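Local structure of kynurenine formamidase (Bacillus anthracis, 4CO9) at residues I9-Q13 / N176-V182; P14-D18 / F28-V32; L144-P150 / I171-V177. The protein catalyses the zinc-dependent hydrolysis of N-formyl-L-kynurenine to L-kynurenine and formate, the second step of tryptophan degradation through the kynurenine pathway. All blocks are in the same frame, centred on the assembly; numbering follows the deposited sequence.

Interaction 1: residues I9-Q13 / N176-V182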
loop_
_atom_site.group_PDB
_atom_site.type_symbol
_atom_site.label_atom_id
_atom_site.label_comp_id
_atom_site.label_asym_id
_atom_site.label_seq_id
_atom_site.Cartn_x
_atom_site.Cartn_y
_atom_site.Cartn_z
ATOM N N ILE C 9 11.832 -8.548 -0.206
ATOM C CA ILE C 9 11.338 -9.492 -1.197
ATOM C C ILE C 9 9.838 -9.290 -1.389
ATOM O O ILE C 9 9.085 -9.303 -0.428
ATOM C CB ILE C 9 11.566 -10.942 -0.740
ATOM C CG1 ILE C 9 13.065 -11.188 -0.513
ATOM C CG2 ILE C 9 11.034 -11.949 -1.758
ATOM C CD1 ILE C 9 13.324 -12.415 0.350
ATOM N N ASP C 10 9.416 -9.145 -2.641
ATOM C CA ASP C 10 8.001 -8.986 -2.984
ATOM C C ASP C 10 7.253 -10.301 -2.778
ATOM O O ASP C 10 7.648 -11.337 -3.331
ATOM C CB ASP C 10 7.901 -8.538 -4.447
ATOM C CG ASP C 10 6.525 -8.028 -4.840
ATOM O OD1 ASP C 10 5.610 -7.966 -3.986
ATOM O OD2 ASP C 10 6.360 -7.671 -6.032
ATOM N N ILE C 11 6.190 -10.275 -1.976
ATOM C CA ILE C 11 5.307 -11.438 -1.843
ATOM C C ILE C 11 3.861 -11.089 -2.214
ATOM O O ILE C 11 2.913 -11.680 -1.687
ATOM C CB ILE C 11 5.397 -12.088 -0.442
ATOM C CG1 ILE C 11 5.055 -11.098 0.675
ATOM C CG2 ILE C 11 6.792 -12.652 -0.242
ATOM C CD1 ILE C 11 4.680 -11.770 1.978
ATOM N N SER C 12 3.715 -10.129 -3.126
ATOM C CA SER C 12 2.414 -9.685 -3.599
ATOM C C SER C 12 2.112 -10.228 -4.998
ATOM O O SER C 12 3.018 -10.456 -5.793
ATOM C CB SER C 12 2.359 -8.163 -3.651
ATOM O OG SER C 12 2.699 -7.586 -2.402
ATOM N N GLN C 13 0.828 -10.436 -5.279
ATOM C CA GLN C 13 0.381 -10.825 -6.614
ATOM C C GLN C 13 0.354 -9.615 -7.557
ATOM O O GLN C 13 -0.169 -8.573 -7.199
ATOM C CB GLN C 13 -1.010 -11.452 -6.541
ATOM C CG GLN C 13 -1.066 -12.778 -5.806
ATOM C CD GLN C 13 -2.426 -13.430 -5.825
ATOM O OE1 GLN C 13 -3.435 -12.792 -6.101
ATOM N NE2 GLN C 13 -2.463 -14.725 -5.533
ATOM N N ASN C 176 -3.928 -13.961 0.011
ATOM C CA ASN C 176 -3.251 -13.983 -1.288
ATOM C C ASN C 176 -1.786 -13.531 -1.282
ATOM O O ASN C 176 -1.316 -12.938 -2.247
ATOM C CB ASN C 176 -4.038 -13.171 -2.329
ATOM C CG ASN C 176 -5.257 -13.908 -2.859
ATOM O OD1 ASN C 176 -5.295 -15.136 -2.885
ATOM N ND2 ASN C 176 -6.250 -13.157 -3.305
ATOM N N VAL C 177 -1.050 -13.819 -0.221
ATOM C CA VAL C 177 0.399 -13.642 -0.298
ATOM C C VAL C 177 0.988 -14.717 -1.220
ATOM O O VAL C 177 0.355 -15.738 -1.451
ATOM C CB VAL C 177 1.115 -13.641 1.072
ATOM C CG1 VAL C 177 0.806 -12.361 1.834
ATOM C CG2 VAL C 177 0.777 -14.873 1.905
ATOM N N VAL C 178 2.166 -14.437 -1.757
ATOM C CA VAL C 178 2.873 -15.331 -2.671
ATOM C C VAL C 178 4.133 -15.806 -1.972
ATOM O O VAL C 178 5.029 -15.009 -1.700
ATOM C CB VAL C 178 3.279 -14.584 -3.942
ATOM C CG1 VAL C 178 3.956 -15.525 -4.930
ATOM C CG2 VAL C 178 2.065 -13.914 -4.563
ATOM N N LEU C 179 4.186 -17.098 -1.653
ATOM C CA LEU C 179 5.237 -17.615 -0.795
ATOM C C LEU C 179 6.062 -18.764 -1.384
ATOM O O LEU C 179 6.949 -19.269 -0.715
ATOM C CB LEU C 179 4.625 -18.073 0.540
ATOM C CG LEU C 179 3.888 -17.039 1.385
ATOM C CD1 LEU C 179 3.310 -17.711 2.621
ATOM C CD2 LEU C 179 4.787 -15.874 1.772
ATOM N N ASP C 180 5.804 -19.177 -2.617
ATOM C CA ASP C 180 6.538 -20.337 -3.150
ATOM C C ASP C 180 8.024 -20.042 -3.427
ATOM O O ASP C 180 8.833 -20.955 -3.423
ATOM C CB ASP C 180 5.820 -20.961 -4.348
ATOM C CG ASP C 180 4.780 -22.010 -3.929
ATOM O OD1 ASP C 180 4.294 -21.991 -2.764
ATOM O OD2 ASP C 180 4.455 -22.869 -4.773
ATOM N N HIS C 181 8.378 -18.764 -3.555
ATOM C CA HIS C 181 9.751 -18.356 -3.807
ATOM C C HIS C 181 10.516 -17.966 -2.535
ATOM O O HIS C 181 11.631 -17.496 -2.623
ATOM C CB HIS C 181 9.802 -17.212 -4.821
ATOM C CG HIS C 181 9.130 -15.953 -4.359
ATOM N ND1 HIS C 181 7.760 -15.828 -4.276
ATOM C CD2 HIS C 181 9.641 -14.764 -3.958
ATOM C CE1 HIS C 181 7.454 -14.626 -3.825
ATOM N NE2 HIS C 181 8.576 -13.955 -3.633
ATOM N N VAL C 182 9.926 -18.162 -1.360
ATOM C CA VAL C 182 10.595 -17.816 -0.116
ATOM C C VAL C 182 10.664 -19.008 0.831
ATOM O O VAL C 182 9.756 -19.839 0.907
ATOM C CB VAL C 182 9.938 -16.600 0.590
ATOM C CG1 VAL C 182 9.794 -15.441 -0.380
ATOM C CG2 VAL C 182 8.599 -16.963 1.194
HETATM O O HOH W 1 -4.747 -16.692 -5.022
HETATM O O HOH W 2 -0.473 -16.655 -3.924
#

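Interaction 2: residues P14-D18 / F28-V32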
loop_
_atom_site.group_PDB
_atom_site.type_symbol
_atom_site.label_atom_id
_atom_site.label_comp_id
_atom_site.label_asym_id
_atom_site.label_seq_id
_atom_site.Cartn_x
_atom_site.Cartn_y
_atom_site.Cartn_z
ATOM N N PRO C 14 0.886 -9.766 -8.781
ATOM C CA PRO C 14 0.807 -8.651 -9.712
ATOM C C PRO C 14 -0.639 -8.302 -10.028
ATOM O O PRO C 14 -1.452 -9.203 -10.278
ATOM C CB PRO C 14 1.523 -9.170 -10.965
ATOM C CG PRO C 14 2.443 -10.220 -10.467
ATOM C CD PRO C 14 1.717 -10.870 -9.308
ATOM N N LEU C 15 -0.940 -7.010 -9.989
ATOM C CA LEU C 15 -2.262 -6.497 -10.258
ATOM C C LEU C 15 -2.317 -6.010 -11.702
ATOM O O LEU C 15 -1.629 -5.068 -12.075
ATOM C CB LEU C 15 -2.600 -5.353 -9.310
ATOM C CG LEU C 15 -2.833 -5.720 -7.837
ATOM C CD1 LEU C 15 -2.948 -4.430 -7.022
ATOM C CD2 LEU C 15 -4.089 -6.569 -7.657
ATOM N N ASN C 16 -3.146 -6.670 -12.493
ATOM C CA ASN C 16 -3.368 -6.311 -13.882
ATOM C C ASN C 16 -4.708 -6.905 -14.330
ATOM O O ASN C 16 -5.362 -7.650 -13.578
ATOM C CB ASN C 16 -2.226 -6.790 -14.759
ATOM C CG ASN C 16 -1.967 -8.277 -14.612
ATOM O OD1 ASN C 16 -2.865 -9.109 -14.820
ATOM N ND2 ASN C 16 -0.761 -8.620 -14.208
ATOM N N ASN C 17 -5.109 -6.582 -15.553
ATOM C CA ASN C 17 -6.421 -6.976 -16.037
ATOM C C ASN C 17 -6.631 -8.487 -16.126
ATOM O O ASN C 17 -7.769 -8.919 -16.243
ATOM C CB ASN C 17 -6.724 -6.306 -17.384
ATOM C CG ASN C 17 -6.896 -4.788 -17.275
ATOM O OD1 ASN C 17 -6.691 -4.182 -16.235
ATOM N ND2 ASN C 17 -7.264 -4.170 -18.382
ATOM N N ASP C 18 -5.559 -9.280 -16.063
ATOM C CA ASP C 18 -5.668 -10.733 -16.081
ATOM C C ASP C 18 -5.856 -11.390 -14.716
ATOM O O ASP C 18 -6.064 -12.599 -14.650
ATOM C CB ASP C 18 -4.420 -11.342 -16.740
ATOM C CG ASP C 18 -4.237 -10.886 -18.185
ATOM O OD1 ASP C 18 -5.247 -10.672 -18.877
ATOM O OD2 ASP C 18 -3.075 -10.752 -18.612
ATOM N N PHE C 28 -10.886 -6.567 -12.281
ATOM C CA PHE C 28 -9.820 -5.589 -12.138
ATOM C C PHE C 28 -9.650 -4.819 -13.442
ATOM O O PHE C 28 -9.633 -5.416 -14.497
ATOM C CB PHE C 28 -8.485 -6.244 -11.798
ATOM C CG PHE C 28 -7.356 -5.246 -11.672
ATOM C CD1 PHE C 28 -6.639 -4.789 -12.788
ATOM C CD2 PHE C 28 -7.036 -4.730 -10.426
ATOM C CE1 PHE C 28 -5.628 -3.854 -12.643
ATOM C CE2 PHE C 28 -6.031 -3.796 -10.277
ATOM C CZ PHE C 28 -5.313 -3.364 -11.385
ATOM N N SER C 29 -9.502 -3.510 -13.338
ATOM C CA SER C 29 -9.299 -2.663 -14.500
ATOM C C SER C 29 -8.293 -1.550 -14.218
ATOM O O SER C 29 -8.563 -0.700 -13.385
ATOM C CB SER C 29 -10.659 -2.048 -14.891
ATOM O OG SER C 29 -10.492 -1.096 -15.897
ATOM N N TYR C 30 -7.148 -1.567 -14.902
ATOM C CA TYR C 30 -6.352 -0.354 -15.055
ATOM C C TYR C 30 -6.421 0.084 -16.512
ATOM O O TYR C 30 -6.160 -0.715 -17.410
ATOM C CB TYR C 30 -4.875 -0.509 -14.633
ATOM C CG TYR C 30 -4.136 0.761 -14.993
ATOM C CD1 TYR C 30 -4.145 1.862 -14.150
ATOM C CD2 TYR C 30 -3.517 0.898 -16.223
ATOM C CE1 TYR C 30 -3.534 3.061 -14.495
ATOM C CE2 TYR C 30 -2.912 2.091 -16.582
ATOM C CZ TYR C 30 -2.914 3.168 -15.729
ATOM O OH TYR C 30 -2.295 4.343 -16.126
ATOM N N GLU C 31 -6.783 1.341 -16.740
ATOM C CA GLU C 31 -6.825 1.889 -18.100
ATOM C C GLU C 31 -6.251 3.301 -18.147
ATOM O O GLU C 31 -6.395 4.048 -17.182
ATOM C CB GLU C 31 -8.259 1.724 -18.732
ATOM C CG GLU C 31 -8.807 0.259 -18.872
ATOM C CD GLU C 31 -7.990 -0.666 -19.775
ATOM O OE1 GLU C 31 -7.349 -0.217 -20.751
ATOM O OE2 GLU C 31 -8.016 -1.865 -19.502
ATOM N N VAL C 32 -5.575 3.627 -19.252
ATOM C CA VAL C 32 -5.190 4.993 -19.574
ATOM C C VAL C 32 -6.404 5.647 -20.231
ATOM O O VAL C 32 -6.788 5.295 -21.354
ATOM C CB VAL C 32 -3.985 5.060 -20.536
ATOM C CG1 VAL C 32 -3.596 6.505 -20.834
ATOM C CG2 VAL C 32 -2.804 4.315 -19.949
HETATM O O HOH W 3 -10.003 -7.977 -15.336
#

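Interaction 3: residues L144-P150 / I171-V177. With ZN (zinc ion), chain O; ZN (zinc ion), chain P.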
loop_
_atom_site.group_PDB
_atom_site.type_symbol
_atom_site.label_atom_id
_atom_site.label_comp_id
_atom_site.label_asym_id
_atom_site.label_seq_id
_atom_site.Cartn_x
_atom_site.Cartn_y
_atom_site.Cartn_z
ATOM N N LEU C 144 -1.498 -11.282 13.637
ATOM C CA LEU C 144 -1.800 -11.313 12.214
ATOM C C LEU C 144 -1.517 -12.692 11.658
ATOM O O LEU C 144 -0.481 -13.289 11.933
ATOM C CB LEU C 144 -0.962 -10.267 11.472
ATOM C CG LEU C 144 -0.997 -10.300 9.941
ATOM C CD1 LEU C 144 -2.248 -9.698 9.328
ATOM C CD2 LEU C 144 0.220 -9.607 9.363
ATOM N N ILE C 145 -2.456 -13.175 10.852
ATOM C CA ILE C 145 -2.317 -14.417 10.127
ATOM C C ILE C 145 -2.443 -14.108 8.643
ATOM O O ILE C 145 -3.333 -13.348 8.218
ATOM C CB ILE C 145 -3.349 -15.474 10.602
ATOM C CG1 ILE C 145 -3.015 -16.856 10.059
ATOM C CG2 ILE C 145 -4.772 -15.126 10.186
ATOM C CD1 ILE C 145 -1.942 -17.561 10.837
ATOM N N GLY C 146 -1.524 -14.680 7.862
ATOM C CA GLY C 146 -1.537 -14.526 6.415
ATOM C C GLY C 146 -1.585 -15.880 5.750
ATOM O O GLY C 146 -0.979 -16.830 6.253
ATOM N N VAL C 147 -2.316 -15.970 4.644
ATOM C CA VAL C 147 -2.413 -17.187 3.861
ATOM C C VAL C 147 -2.152 -16.934 2.374
ATOM O O VAL C 147 -2.433 -15.839 1.864
ATOM C CB VAL C 147 -3.785 -17.881 4.041
ATOM C CG1 VAL C 147 -3.932 -18.367 5.468
ATOM C CG2 VAL C 147 -4.935 -16.959 3.666
ATOM N N ASP C 148 -1.624 -17.945 1.685
ATOM C CA ASP C 148 -1.339 -17.828 0.251
ATOM C C ASP C 148 -2.507 -18.266 -0.626
ATOM O O ASP C 148 -2.305 -18.758 -1.737
ATOM C CB ASP C 148 -0.059 -18.589 -0.116
ATOM C CG ASP C 148 -0.145 -20.076 0.174
ATOM O OD1 ASP C 148 -1.123 -20.518 0.815
ATOM O OD2 ASP C 148 0.795 -20.805 -0.216
ATOM N N VAL C 149 -3.724 -18.071 -0.124
ATOM C CA VAL C 149 -4.963 -18.346 -0.846
ATOM C C VAL C 149 -5.954 -17.195 -0.574
ATOM O O VAL C 149 -5.691 -16.345 0.273
ATOM C CB VAL C 149 -5.575 -19.700 -0.432
ATOM C CG1 VAL C 149 -4.789 -20.841 -1.052
ATOM C CG2 VAL C 149 -5.603 -19.836 1.084
ATOM N N PRO C 150 -7.074 -17.131 -1.315
ATOM C CA PRO C 150 -7.944 -15.935 -1.215
ATOM C C PRO C 150 -8.755 -15.804 0.056
ATOM O O PRO C 150 -9.316 -14.738 0.300
ATOM C CB PRO C 150 -8.902 -16.094 -2.395
ATOM C CG PRO C 150 -8.202 -16.994 -3.342
ATOM C CD PRO C 150 -7.411 -17.942 -2.497
ATOM N N ILE C 171 -6.920 -11.114 15.960
ATOM C CA ILE C 171 -6.019 -11.578 14.919
ATOM C C ILE C 171 -6.494 -11.044 13.572
ATOM O O ILE C 171 -7.593 -11.336 13.126
ATOM C CB ILE C 171 -5.955 -13.101 14.824
ATOM C CG1 ILE C 171 -5.550 -13.687 16.172
ATOM C CG2 ILE C 171 -4.981 -13.517 13.728
ATOM C CD1 ILE C 171 -5.658 -15.193 16.239
ATOM N N HIS C 172 -5.621 -10.271 12.941
ATOM C CA HIS C 172 -5.899 -9.636 11.671
ATOM C C HIS C 172 -5.592 -10.594 10.532
ATOM O O HIS C 172 -4.922 -11.588 10.733
ATOM C CB HIS C 172 -5.089 -8.367 11.583
ATOM C CG HIS C 172 -5.473 -7.359 12.619
ATOM N ND1 HIS C 172 -5.933 -6.105 12.295
ATOM C CD2 HIS C 172 -5.495 -7.429 13.968
ATOM C CE1 HIS C 172 -6.198 -5.434 13.402
ATOM N NE2 HIS C 172 -5.949 -6.217 14.429
ATOM N N ILE C 173 -6.103 -10.282 9.346
ATOM C CA ILE C 173 -6.136 -11.226 8.230
ATOM C C ILE C 173 -5.522 -10.644 6.970
ATOM O O ILE C 173 -5.911 -9.563 6.522
ATOM C CB ILE C 173 -7.589 -11.652 7.916
ATOM C CG1 ILE C 173 -8.182 -12.393 9.117
ATOM C CG2 ILE C 173 -7.640 -12.541 6.668
ATOM C CD1 ILE C 173 -9.677 -12.616 9.030
ATOM N N LEU C 174 -4.591 -11.407 6.394
ATOM C CA LEU C 174 -3.914 -11.077 5.157
ATOM C C LEU C 174 -4.081 -12.254 4.212
ATOM O O LEU C 174 -3.785 -13.386 4.579
ATOM C CB LEU C 174 -2.439 -10.812 5.469
ATOM C CG LEU C 174 -1.427 -10.736 4.336
ATOM C CD1 LEU C 174 -1.781 -9.620 3.360
ATOM C CD2 LEU C 174 -0.038 -10.540 4.912
ATOM N N GLU C 175 -4.568 -11.995 3.003
ATOM C CA GLU C 175 -4.882 -13.040 2.037
ATOM C C GLU C 175 -4.121 -12.852 0.726
ATOM O O GLU C 175 -3.697 -11.735 0.392
ATOM C CB GLU C 175 -6.395 -13.081 1.784
ATOM C CG GLU C 175 -7.161 -13.649 2.965
ATOM C CD GLU C 175 -8.632 -13.271 2.996
ATOM O OE1 GLU C 175 -9.023 -12.281 2.338
ATOM O OE2 GLU C 175 -9.402 -13.977 3.710
ATOM N N ASN C 176 -3.928 -13.961 0.011
ATOM C CA ASN C 176 -3.251 -13.983 -1.288
ATOM C C ASN C 176 -1.786 -13.531 -1.282
ATOM O O ASN C 176 -1.316 -12.938 -2.247
ATOM C CB ASN C 176 -4.038 -13.171 -2.329
ATOM C CG ASN C 176 -5.257 -13.908 -2.859
ATOM O OD1 ASN C 176 -5.295 -15.136 -2.885
ATOM N ND2 ASN C 176 -6.250 -13.157 -3.305
ATOM N N VAL C 177 -1.050 -13.819 -0.221
ATOM C CA VAL C 177 0.399 -13.642 -0.298
ATOM C C VAL C 177 0.988 -14.717 -1.220
ATOM O O VAL C 177 0.355 -15.738 -1.451
ATOM C CB VAL C 177 1.115 -13.641 1.072
ATOM C CG1 VAL C 177 0.806 -12.361 1.834
ATOM C CG2 VAL C 177 0.777 -14.873 1.905
HETATM ZN ZN ZN O . -11.160 -12.807 3.703
HETATM ZN ZN ZN P . -10.570 -10.598 1.603
HETATM O O HOH W 4 -12.071 -11.889 2.143
HETATM O O HOH W 5 -12.150 -14.631 2.253
#

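Interaction 1: residues I9-Q13 / N176-V182
I11 and V178 bring the two backbones together, the V178 N-H bonding to I11 O at 2.9 Å. One residue earlier, D10 O takes a second bond, from the H181 ring: NE2 of H181 donates to D10 O over 2.8 Å with the carbonyl oxygen close to the ring plane, although the N-H is bent (140°). I9 CG2 also lies near that ring plane, at the imidazole edge, while V182 CG1 packs over a ring face. H181 CG stands between its own backbone N and carbonyl carbon (chi1 63°), which turns the ring so that NE2 faces D10 O.

The segment 176-182 is the loop that leads from strand 172-175 to strand 185-190, and its type I turn from L179 to V182 places H181 and V182 beside the short edge strand 9-10 of the central sheet. The D10 carboxylate closes an Asx turn onto S12 N and forms a salt bridge with R205.

I11 supplies most of the apolar contact. Its CD1 reaches V177 CG1 at 3.9 Å, the two side chains running alongside in the same direction, and also meets L179 CD2; its CG2 touches V182 CG1. Farther along, the extended Q13 side chain crosses N176 with the amide planes 21° apart. Q13 NE2 donates to two waters, one held by N176 OD1 and the other by V177 O, while N176 ND2 donates to G54 O.

Interaction 2: residues P14-D18 / F28-V32
The F28 ring and the backbone of N16 make the close-packed part of this contact. N16 N stands 3.7 Å above one ring face, displaced toward the rim, and N16 O comes to 3.2 Å from F28 CD1. Farther round the ring, L15 CB touches F28 CE2 at 3.9 Å. The ring reaches this position because F28 CG lies opposite its backbone N (chi1 179°), which directs it at the turn. L47 and M49 of strand 44-50 also touch it, as does L196 of the second subunit. N16 N is buried here and has no hydrogen-bond partner in the model.

The outer side is polar and more open, with N17 and E31 both exposed. N17 uses the two ends of its amide differently. OD1 lies at the edge of the F28 ring and accepts the Y30 N-H at 3.0 Å, in the carbonyl plane and on a lone pair, with the nearly straight N-H angle of 165°. ND2 donates to E31 OE2 at 2.7 Å; the carboxylate oxygen lies in the amide plane of N17, but the N-H is bent and the two flat groups are turned 51° apart. E31 has two conformers, so this bond is the less certain of the two. A water bridges N17 O and F28 O, donating to both.

N16 OD1 accepts from D18 N, closing an Asx turn, while its ND2 bonds to S197 OG of the second subunit. Y30 OH likewise bonds to D200 of that subunit. The arrangement is an Asx turn packed on the start of strand 29-34, the partner of strand 44-50 in a two-stranded antiparallel sheet at the homodimer interface.

Interaction 3: residues L144-P150 / I171-V177
A carboxylate shared by two zinc ions marks the end of this strand pair: E175 chelates one zinc through OE2 at 2.1 Å and, more loosely, OE1 at 2.6 Å, while OE1 also binds the second zinc at 2.4 Å. A water lies 2.0 Å from each ion and bridges them. The E175 chain is extended beyond CG and carries the carboxylate past P150, whose carbonyl O lies 3.1 Å from E175 CD. D58 and H163 join E175 at the chelated zinc; H52, H56 and D58 join it at the one bound by OE1 alone, so D58 also spans the pair.

Behind the metal site, strands 144-147 and 172-175 run parallel, joined through helix 161-168 in a beta-alpha-beta unit. I145 N donates to H172 O, I145 O accepts from L174 N, and V147 N donates to L174 O. Beyond the strands, V177 N bonds to V147 O and N176 N to V149 O, holding the ends of the two strands together just after the glutamate. I145 CG2 meets I171 CG2 as the side chains cross at a slant. G146 has no side chain, and its CA comes to 3.1 Å from L174 O. The D148 carboxylate turns aside to T113 and S114.

Held between two zinc ions, the bridging water is probably polarised toward hydroxide, consistent with a binuclear zinc site that generates a nucleophile for hydrolysis.

Overall arrangement
From the N terminus, strand 9-10 and the residues after it enter interaction 1, whose other half comes 163 residues later in the loop between strands 172-175 and 185-190. The chain continues directly into interaction 2, a short loop closed at strand 29-34 and nested within the large one. Interaction 3, also nested there, follows in series and closes the crossover through helix 161-168. Interactions 1 and 3 share N176 and V177, their centres about 11 Å apart, and tie the edge strand to strand 172-175, which carries zinc ligand E175. Interaction 2, about 22 Å between centres from interaction 3, belongs to the projecting two-stranded sheet; it and interaction 1 touch the second subunit.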